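PDB 3Q15: response regulator aspartate phosphatase H, which dephosphorylates the sporulation phosphotransferase Spo0F and also acts on the competence regulator ComA, helping to separate competence and sporulation in time. Local coordinates for residues Arg24-Pro29 with Glu83-Ile88; Ile228-Asp233 with Glu243-Ala248. All coordinates share one frame; numbering follows the deposited sequence.

Contact 1. Residues Arg24-Pro29 with Glu83-Ile88; sequences RQFSVP and ELLETI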
ATOM      1  N   ARG A  24      -6.772 -11.784  29.723  1.00 41.20           N
ATOM      2  CA  ARG A  24      -8.049 -11.082  29.609  1.00 43.55           C
ATOM      3  C   ARG A  24      -9.244 -11.987  29.911  1.00 47.58           C
ATOM      4  O   ARG A  24     -10.351 -11.505  30.149  1.00 49.68           O
ATOM      5  CB  ARG A  24      -8.192 -10.416  28.238  1.00 40.28           C
ATOM      6  CG  ARG A  24      -7.124  -9.365  27.963  1.00 38.52           C
ATOM      7  CD  ARG A  24      -7.448  -8.538  26.735  1.00 38.06           C
ATOM      8  NE  ARG A  24      -8.529  -7.585  26.972  1.00 36.20           N
ATOM      9  CZ  ARG A  24      -9.669  -7.560  26.289  1.00 37.43           C
ATOM     10  NH1 ARG A  24      -9.890  -8.439  25.321  1.00 35.40           N
ATOM     11  NH2 ARG A  24     -10.589  -6.649  26.573  1.00 36.54           N
ATOM     12  N   GLN A  25      -9.007 -13.295  29.905  1.00 47.59           N
ATOM     13  CA  GLN A  25     -10.023 -14.258  30.313  1.00 52.49           C
ATOM     14  C   GLN A  25      -9.696 -14.785  31.704  1.00 54.71           C
ATOM     15  O   GLN A  25     -10.276 -15.768  32.164  1.00 56.06           O
ATOM     16  CB  GLN A  25     -10.130 -15.405  29.309  1.00 52.40           C
ATOM     17  CG  GLN A  25     -10.620 -14.967  27.946  1.00 52.56           C
ATOM     18  CD  GLN A  25     -10.731 -16.116  26.968  1.00 56.27           C
ATOM     19  OE1 GLN A  25     -10.410 -15.971  25.790  1.00 57.16           O
ATOM     20  NE2 GLN A  25     -11.195 -17.263  27.449  1.00 59.66           N
ATOM     21  N   PHE A  26      -8.752 -14.119  32.362  1.00 53.69           N
ATOM     22  CA  PHE A  26      -8.400 -14.423  33.745  1.00 54.42           C
ATOM     23  C   PHE A  26      -8.132 -15.906  33.987  1.00 56.20           C
ATOM     24  O   PHE A  26      -8.611 -16.477  34.968  1.00 57.03           O
ATOM     25  CB  PHE A  26      -9.494 -13.927  34.693  1.00 54.17           C
ATOM     26  CG  PHE A  26      -9.677 -12.440  34.677  1.00 52.38           C
ATOM     27  CD1 PHE A  26      -9.040 -11.642  35.610  1.00 51.72           C
ATOM     28  CD2 PHE A  26     -10.483 -11.837  33.726  1.00 51.31           C
ATOM     29  CE1 PHE A  26      -9.204 -10.272  35.596  1.00 51.62           C
ATOM     30  CE2 PHE A  26     -10.651 -10.466  33.708  1.00 49.87           C
ATOM     31  CZ  PHE A  26     -10.012  -9.683  34.644  1.00 49.59           C
ATOM     32  N   SER A  27      -7.369 -16.525  33.093  1.00 53.30           N
ATOM     33  CA  SER A  27      -6.966 -17.912  33.279  1.00 55.68           C
ATOM     34  C   SER A  27      -5.535 -17.962  33.792  1.00 52.04           C
ATOM     35  O   SER A  27      -4.588 -17.955  33.009  1.00 48.61           O
ATOM     36  CB  SER A  27      -7.083 -18.694  31.971  1.00 59.36           C
ATOM     37  OG  SER A  27      -6.846 -20.077  32.189  1.00 63.04           O
ATOM     38  N   VAL A  28      -5.381 -18.010  35.111  1.00 52.68           N
ATOM     39  CA  VAL A  28      -4.057 -17.949  35.724  1.00 55.74           C
ATOM     40  C   VAL A  28      -3.116 -19.080  35.279  1.00 58.51           C
ATOM     41  O   VAL A  28      -1.989 -18.815  34.857  1.00 56.78           O
ATOM     42  CB  VAL A  28      -4.143 -17.879  37.265  1.00 60.24           C
ATOM     43  CG1 VAL A  28      -2.752 -17.815  37.877  1.00 61.14           C
ATOM     44  CG2 VAL A  28      -4.966 -16.675  37.689  1.00 59.71           C
ATOM     45  N   PRO A  29      -3.575 -20.340  35.364  1.00 62.72           N
ATOM     46  CA  PRO A  29      -2.725 -21.465  34.954  1.00 64.18           C
ATOM     47  C   PRO A  29      -2.157 -21.282  33.547  1.00 59.85           C
ATOM     48  O   PRO A  29      -0.950 -21.397  33.351  1.00 60.17           O
ATOM     49  CB  PRO A  29      -3.689 -22.653  34.984  1.00 67.99           C
ATOM     50  CG  PRO A  29      -4.697 -22.279  36.013  1.00 69.88           C
ATOM     51  CD  PRO A  29      -4.887 -20.794  35.855  1.00 66.89           C
ATOM     52  N   GLU A  83     -17.207  -7.817  33.433  1.00 61.73           N
ATOM     53  CA  GLU A  83     -17.196  -6.837  34.513  1.00 58.61           C
ATOM     54  C   GLU A  83     -15.792  -6.632  35.066  1.00 53.56           C
ATOM     55  O   GLU A  83     -15.305  -5.507  35.145  1.00 52.93           O
ATOM     56  CB  GLU A  83     -18.149  -7.270  35.631  1.00 60.31           C
ATOM     57  CG  GLU A  83     -19.609  -7.250  35.217  1.00 64.91           C
ATOM     58  CD  GLU A  83     -20.514  -7.946  36.213  1.00 70.80           C
ATOM     59  OE1 GLU A  83     -20.106  -8.994  36.758  1.00 72.34           O
ATOM     60  OE2 GLU A  83     -21.633  -7.444  36.449  1.00 72.87           O
ATOM     61  N   LEU A  84     -15.147  -7.729  35.442  1.00 54.32           N
ATOM     62  CA  LEU A  84     -13.809  -7.674  36.009  1.00 58.96           C
ATOM     63  C   LEU A  84     -12.840  -7.020  35.029  1.00 60.94           C
ATOM     64  O   LEU A  84     -11.923  -6.303  35.430  1.00 61.82           O
ATOM     65  CB  LEU A  84     -13.333  -9.081  36.372  1.00 62.15           C
ATOM     66  CG  LEU A  84     -12.158  -9.189  37.341  1.00 63.98           C
ATOM     67  CD1 LEU A  84     -12.475  -8.496  38.659  1.00 63.18           C
ATOM     68  CD2 LEU A  84     -11.800 -10.647  37.580  1.00 66.79           C
ATOM     69  N   LEU A  85     -13.056  -7.268  33.742  1.00 59.21           N
ATOM     70  CA  LEU A  85     -12.203  -6.724  32.692  1.00 57.08           C
ATOM     71  C   LEU A  85     -12.308  -5.201  32.631  1.00 58.15           C
ATOM     72  O   LEU A  85     -11.299  -4.504  32.526  1.00 56.81           O
ATOM     73  CB  LEU A  85     -12.569  -7.346  31.340  1.00 53.34           C
ATOM     74  CG  LEU A  85     -11.481  -7.471  30.275  1.00 52.25           C
ATOM     75  CD1 LEU A  85     -10.171  -7.966  30.873  1.00 50.01           C
ATOM     76  CD2 LEU A  85     -11.951  -8.392  29.156  1.00 49.94           C
ATOM     77  N   GLU A  86     -13.532  -4.687  32.704  1.00 59.50           N
ATOM     78  CA  GLU A  86     -13.758  -3.246  32.665  1.00 63.44           C
ATOM     79  C   GLU A  86     -13.145  -2.573  33.893  1.00 63.77           C
ATOM     80  O   GLU A  86     -12.712  -1.422  33.838  1.00 62.29           O
ATOM     81  CB  GLU A  86     -15.257  -2.945  32.574  1.00 68.70           C
ATOM     82  CG  GLU A  86     -15.604  -1.473  32.421  1.00 72.40           C
ATOM     83  CD  GLU A  86     -15.583  -0.726  33.739  1.00 77.63           C
ATOM     84  OE1 GLU A  86     -15.724  -1.381  34.794  1.00 80.24           O
ATOM     85  OE2 GLU A  86     -15.425   0.513  33.721  1.00 78.29           O
ATOM     86  N   THR A  87     -13.109  -3.310  34.998  1.00 62.93           N
ATOM     87  CA  THR A  87     -12.561  -2.805  36.251  1.00 63.39           C
ATOM     88  C   THR A  87     -11.058  -2.569  36.132  1.00 59.33           C
ATOM     89  O   THR A  87     -10.525  -1.593  36.654  1.00 56.80           O
ATOM     90  CB  THR A  87     -12.844  -3.781  37.414  1.00 64.34           C
ATOM     91  OG1 THR A  87     -14.260  -3.945  37.567  1.00 68.01           O
ATOM     92  CG2 THR A  87     -12.263  -3.256  38.718  1.00 65.96           C
ATOM     93  N   ILE A  88     -10.380  -3.470  35.436  1.00 59.94           N
ATOM     94  CA  ILE A  88      -8.934  -3.378  35.279  1.00 58.14           C
ATOM     95  C   ILE A  88      -8.525  -2.406  34.173  1.00 54.55           C
ATOM     96  O   ILE A  88      -7.576  -1.645  34.336  1.00 55.56           O
ATOM     97  CB  ILE A  88      -8.321  -4.764  35.001  1.00 56.13           C
ATOM     98  CG1 ILE A  88      -8.525  -5.679  36.209  1.00 57.34           C
ATOM     99  CG2 ILE A  88      -6.841  -4.646  34.670  1.00 58.12           C
ATOM    100  CD1 ILE A  88      -7.930  -7.062  36.041  1.00 59.18           C
TER

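Contact 2. Residues Ile228-Asp233 with Glu243-Ala248; sequences IANSYD and EHFQKA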
ATOM      1  N   ILE A 228      26.424   5.705  -2.729  1.00 40.50           N
ATOM      2  CA  ILE A 228      26.670   6.683  -3.780  1.00 41.06           C
ATOM      3  C   ILE A 228      27.344   6.023  -4.985  1.00 41.86           C
ATOM      4  O   ILE A 228      26.941   6.245  -6.127  1.00 36.74           O
ATOM      5  CB  ILE A 228      27.539   7.851  -3.270  1.00 44.03           C
ATOM      6  CG1 ILE A 228      26.791   8.625  -2.183  1.00 46.54           C
ATOM      7  CG2 ILE A 228      27.917   8.777  -4.412  1.00 39.20           C
ATOM      8  CD1 ILE A 228      27.601   9.721  -1.544  1.00 47.49           C
ATOM      9  N   ALA A 229      28.365   5.210  -4.720  1.00 38.16           N
ATOM     10  CA  ALA A 229      29.081   4.501  -5.779  1.00 44.81           C
ATOM     11  C   ALA A 229      28.159   3.580  -6.586  1.00 46.95           C
ATOM     12  O   ALA A 229      28.194   3.576  -7.817  1.00 45.87           O
ATOM     13  CB  ALA A 229      30.249   3.717  -5.197  1.00 46.82           C
ATOM     14  N   ASN A 230      27.338   2.797  -5.893  1.00 46.14           N
ATOM     15  CA  ASN A 230      26.384   1.930  -6.578  1.00 46.76           C
ATOM     16  C   ASN A 230      25.402   2.753  -7.400  1.00 42.89           C
ATOM     17  O   ASN A 230      24.977   2.339  -8.480  1.00 39.68           O
ATOM     18  CB  ASN A 230      25.626   1.047  -5.586  1.00 48.87           C
ATOM     19  CG  ASN A 230      26.463  -0.109  -5.078  1.00 55.10           C
ATOM     20  OD1 ASN A 230      27.255  -0.686  -5.819  1.00 56.92           O
ATOM     21  ND2 ASN A 230      26.291  -0.452  -3.806  1.00 57.50           N
ATOM     22  N   SER A 231      25.041   3.919  -6.880  1.00 36.12           N
ATOM     23  CA  SER A 231      24.116   4.804  -7.575  1.00 44.69           C
ATOM     24  C   SER A 231      24.713   5.262  -8.902  1.00 45.80           C
ATOM     25  O   SER A 231      24.062   5.187  -9.943  1.00 45.15           O
ATOM     26  CB  SER A 231      23.769   6.011  -6.703  1.00 42.39           C
ATOM     27  OG  SER A 231      22.810   6.846  -7.334  1.00 40.87           O
ATOM     28  N   TYR A 232      25.955   5.743  -8.852  1.00 43.99           N
ATOM     29  CA  TYR A 232      26.672   6.168 -10.049  1.00 44.25           C
ATOM     30  C   TYR A 232      26.905   5.002 -11.001  1.00 45.51           C
ATOM     31  O   TYR A 232      26.785   5.149 -12.218  1.00 45.83           O
ATOM     32  CB  TYR A 232      28.022   6.791  -9.684  1.00 44.59           C
ATOM     33  CG  TYR A 232      27.959   8.222  -9.195  1.00 46.62           C
ATOM     34  CD1 TYR A 232      28.454   8.568  -7.947  1.00 47.63           C
ATOM     35  CD2 TYR A 232      27.424   9.231  -9.989  1.00 46.12           C
ATOM     36  CE1 TYR A 232      28.417   9.879  -7.495  1.00 47.91           C
ATOM     37  CE2 TYR A 232      27.380  10.548  -9.544  1.00 46.98           C
ATOM     38  CZ  TYR A 232      27.878  10.863  -8.295  1.00 49.13           C
ATOM     39  OH  TYR A 232      27.841  12.162  -7.838  1.00 53.61           O
ATOM     40  N   ASP A 233      27.259   3.845 -10.448  1.00 42.35           N
ATOM     41  CA  ASP A 233      27.499   2.664 -11.268  1.00 44.53           C
ATOM     42  C   ASP A 233      26.256   2.324 -12.072  1.00 45.37           C
ATOM     43  O   ASP A 233      26.345   1.964 -13.244  1.00 48.26           O
ATOM     44  CB  ASP A 233      27.900   1.465 -10.407  1.00 48.79           C
ATOM     45  CG  ASP A 233      28.169   0.217 -11.233  1.00 55.81           C
ATOM     46  OD1 ASP A 233      28.909   0.305 -12.238  1.00 59.38           O
ATOM     47  OD2 ASP A 233      27.636  -0.852 -10.877  1.00 55.80           O
ATOM     48  N   GLU A 243      35.451   6.085  -8.307  1.00 54.32           N
ATOM     49  CA  GLU A 243      35.982   7.073  -7.380  1.00 59.23           C
ATOM     50  C   GLU A 243      35.405   6.886  -5.981  1.00 58.18           C
ATOM     51  O   GLU A 243      36.133   6.880  -4.987  1.00 60.36           O
ATOM     52  CB  GLU A 243      35.681   8.480  -7.888  1.00 62.03           C
ATOM     53  CG  GLU A 243      36.029   9.578  -6.910  1.00 70.88           C
ATOM     54  CD  GLU A 243      35.788  10.953  -7.489  1.00 77.45           C
ATOM     55  OE1 GLU A 243      35.855  11.090  -8.730  1.00 78.34           O
ATOM     56  OE2 GLU A 243      35.525  11.892  -6.707  1.00 80.07           O
ATOM     57  N   HIS A 244      34.089   6.728  -5.907  1.00 54.84           N
ATOM     58  CA  HIS A 244      33.441   6.563  -4.617  1.00 54.03           C
ATOM     59  C   HIS A 244      33.676   5.178  -4.026  1.00 53.19           C
ATOM     60  O   HIS A 244      33.836   5.045  -2.815  1.00 56.25           O
ATOM     61  CB  HIS A 244      31.953   6.906  -4.702  1.00 52.21           C
ATOM     62  CG  HIS A 244      31.688   8.368  -4.878  1.00 53.62           C
ATOM     63  ND1 HIS A 244      31.784   9.002  -6.097  1.00 50.89           N
ATOM     64  CD2 HIS A 244      31.353   9.329  -3.981  1.00 54.09           C
ATOM     65  CE1 HIS A 244      31.506  10.285  -5.948  1.00 51.72           C
ATOM     66  NE2 HIS A 244      31.244  10.508  -4.672  1.00 52.39           N
ATOM     67  N   PHE A 245      33.713   4.153  -4.873  1.00 50.24           N
ATOM     68  CA  PHE A 245      34.042   2.814  -4.395  1.00 51.53           C
ATOM     69  C   PHE A 245      35.363   2.851  -3.634  1.00 54.19           C
ATOM     70  O   PHE A 245      35.473   2.312  -2.532  1.00 55.04           O
ATOM     71  CB  PHE A 245      34.117   1.801  -5.545  1.00 51.36           C
ATOM     72  CG  PHE A 245      32.782   1.238  -5.954  1.00 51.34           C
ATOM     73  CD1 PHE A 245      31.966   0.603  -5.027  1.00 52.56           C
ATOM     74  CD2 PHE A 245      32.350   1.330  -7.265  1.00 50.78           C
ATOM     75  CE1 PHE A 245      30.735   0.081  -5.401  1.00 51.52           C
ATOM     76  CE2 PHE A 245      31.124   0.812  -7.649  1.00 49.34           C
ATOM     77  CZ  PHE A 245      30.314   0.186  -6.715  1.00 49.94           C
ATOM     78  N   GLN A 246      36.359   3.507  -4.217  1.00 57.78           N
ATOM     79  CA  GLN A 246      37.677   3.585  -3.599  1.00 62.69           C
ATOM     80  C   GLN A 246      37.669   4.420  -2.320  1.00 60.21           C
ATOM     81  O   GLN A 246      38.423   4.142  -1.386  1.00 61.77           O
ATOM     82  CB  GLN A 246      38.713   4.092  -4.603  1.00 67.71           C
ATOM     83  CG  GLN A 246      38.883   3.143  -5.783  1.00 72.16           C
ATOM     84  CD  GLN A 246      39.917   3.608  -6.787  1.00 79.94           C
ATOM     85  OE1 GLN A 246      40.306   4.777  -6.806  1.00 83.90           O
ATOM     86  NE2 GLN A 246      40.370   2.688  -7.634  1.00 80.52           N
ATOM     87  N   LYS A 247      36.808   5.430  -2.270  1.00 56.46           N
ATOM     88  CA  LYS A 247      36.621   6.190  -1.041  1.00 60.09           C
ATOM     89  C   LYS A 247      36.028   5.300   0.048  1.00 58.04           C
ATOM     90  O   LYS A 247      36.482   5.320   1.192  1.00 58.22           O
ATOM     91  CB  LYS A 247      35.724   7.406  -1.278  1.00 64.34           C
ATOM     92  CG  LYS A 247      36.387   8.525  -2.061  1.00 71.24           C
ATOM     93  CD  LYS A 247      35.474   9.732  -2.180  1.00 74.77           C
ATOM     94  CE  LYS A 247      36.194  10.902  -2.829  1.00 78.22           C
ATOM     95  NZ  LYS A 247      37.396  11.303  -2.047  1.00 82.91           N
ATOM     96  N   ALA A 248      35.014   4.520  -0.312  1.00 56.27           N
ATOM     97  CA  ALA A 248      34.406   3.577   0.619  1.00 55.41           C
ATOM     98  C   ALA A 248      35.414   2.511   1.034  1.00 55.07           C
ATOM     99  O   ALA A 248      35.457   2.100   2.191  1.00 55.10           O
ATOM    100  CB  ALA A 248      33.178   2.933  -0.001  1.00 55.14           C
TER

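Contact 1. Residues Arg24-Pro29 with Glu83-Ile88
L84, the first residue of 83-88 to touch 24-29, lays CD2 over one face of the F26 ring, 3.5 Å from its centroid and 22° off the ring normal, a CH-pi contact displaced toward the rim. L84 holds CG anti to the backbone N (chi1 -162°), and CG itself packs 3.5 Å from F26 CZ. L85 forks between two partners: its CD1 meets F26 CE2 obliquely at 3.8 Å, while CD2 sits over one face of the R24 guanidinium, 3.4 Å from NH2, the two side chains crossing at about a right angle. One turn after L84, I88 meets F26 tip to tip, its CD1 near the plane of the ring at the edge, 3.5 Å from CE1. F26, with positive phi, is the C-prime residue of the Schellman motif that ends helix 9-24; the contact joins this turn of the N-terminal Rap family region, whose small domain is a three-helix bundle, to helix 81-89. M65 of helix 49-67 also touches F26. The join thus rests on shape rather than polar bonds: three aliphatic side chains round F26, with L85 also against the guanidinium, whose NH2 is salt-bridged to E89.

Contact 2. Residues Ile228-Asp233 with Glu243-Ala248
Helices 218-235 and 238-255 run antiparallel here, the axes of 228-233 and 243-248 coming within 8.4 Å at 161°, with A229 and H244 closest in the backbone, their CA atoms 5.0 Å apart. The small side chain of A229 is consistent with so close an approach: its CB lies almost straight above the centre of the F245 ring, 3.5 Å from the centroid, a CH-pi contact, and packs 3.6 Å from H244 CB. At the rim of F245, N230 OD1 sits near the ring plane, 3.3 Å from CZ, where the partly positive ring hydrogens would probably suit it; the amide plane is turned 72° from the ring plane. I228 places CG2 anti to its backbone N and over one face of the H244 imidazole, 3.7 Å from the ring centroid. Y232 meets the same imidazole obliquely, CE1 lying 3.5 Å from H244 CE1, with the planes at 33°. H244 ND1 is hydrogen-bonded to the M240 carbonyl, which helps fix the ring's rotation. An alanine in place of H244 would probably open a gap beside I228 CG2 and the Y232 ring and leave the M240 carbonyl without this partner. The two helices form the hairpin of the predicted fourth TPR repeat; I228 and Y232 also touch helix 198-214, whereas F245 and D233 reach helix 260-273, D233 through a salt bridge to K273.

Overall arrangement
The two contacts lie on opposite sides of the chain's centre, their own centres about 59 Å apart, and share no helix. Contact 1 is a surface contact that brings the turn after helix 9-24 against helix 81-89, more than fifty residues later. Contact 2 is partly buried and local, pairing successive antiparallel helices within the TPR domain. In both, aromatic rings receive aliphatic groups on a face, and the salt bridges run to residues beyond the segments. Contact 1 centres on one phenylalanine among leucine and isoleucine side chains, with an arginine at its edge, whereas contact 2 brings the helices close over an alanine and adds histidine, tyrosine and asparagine to the packing.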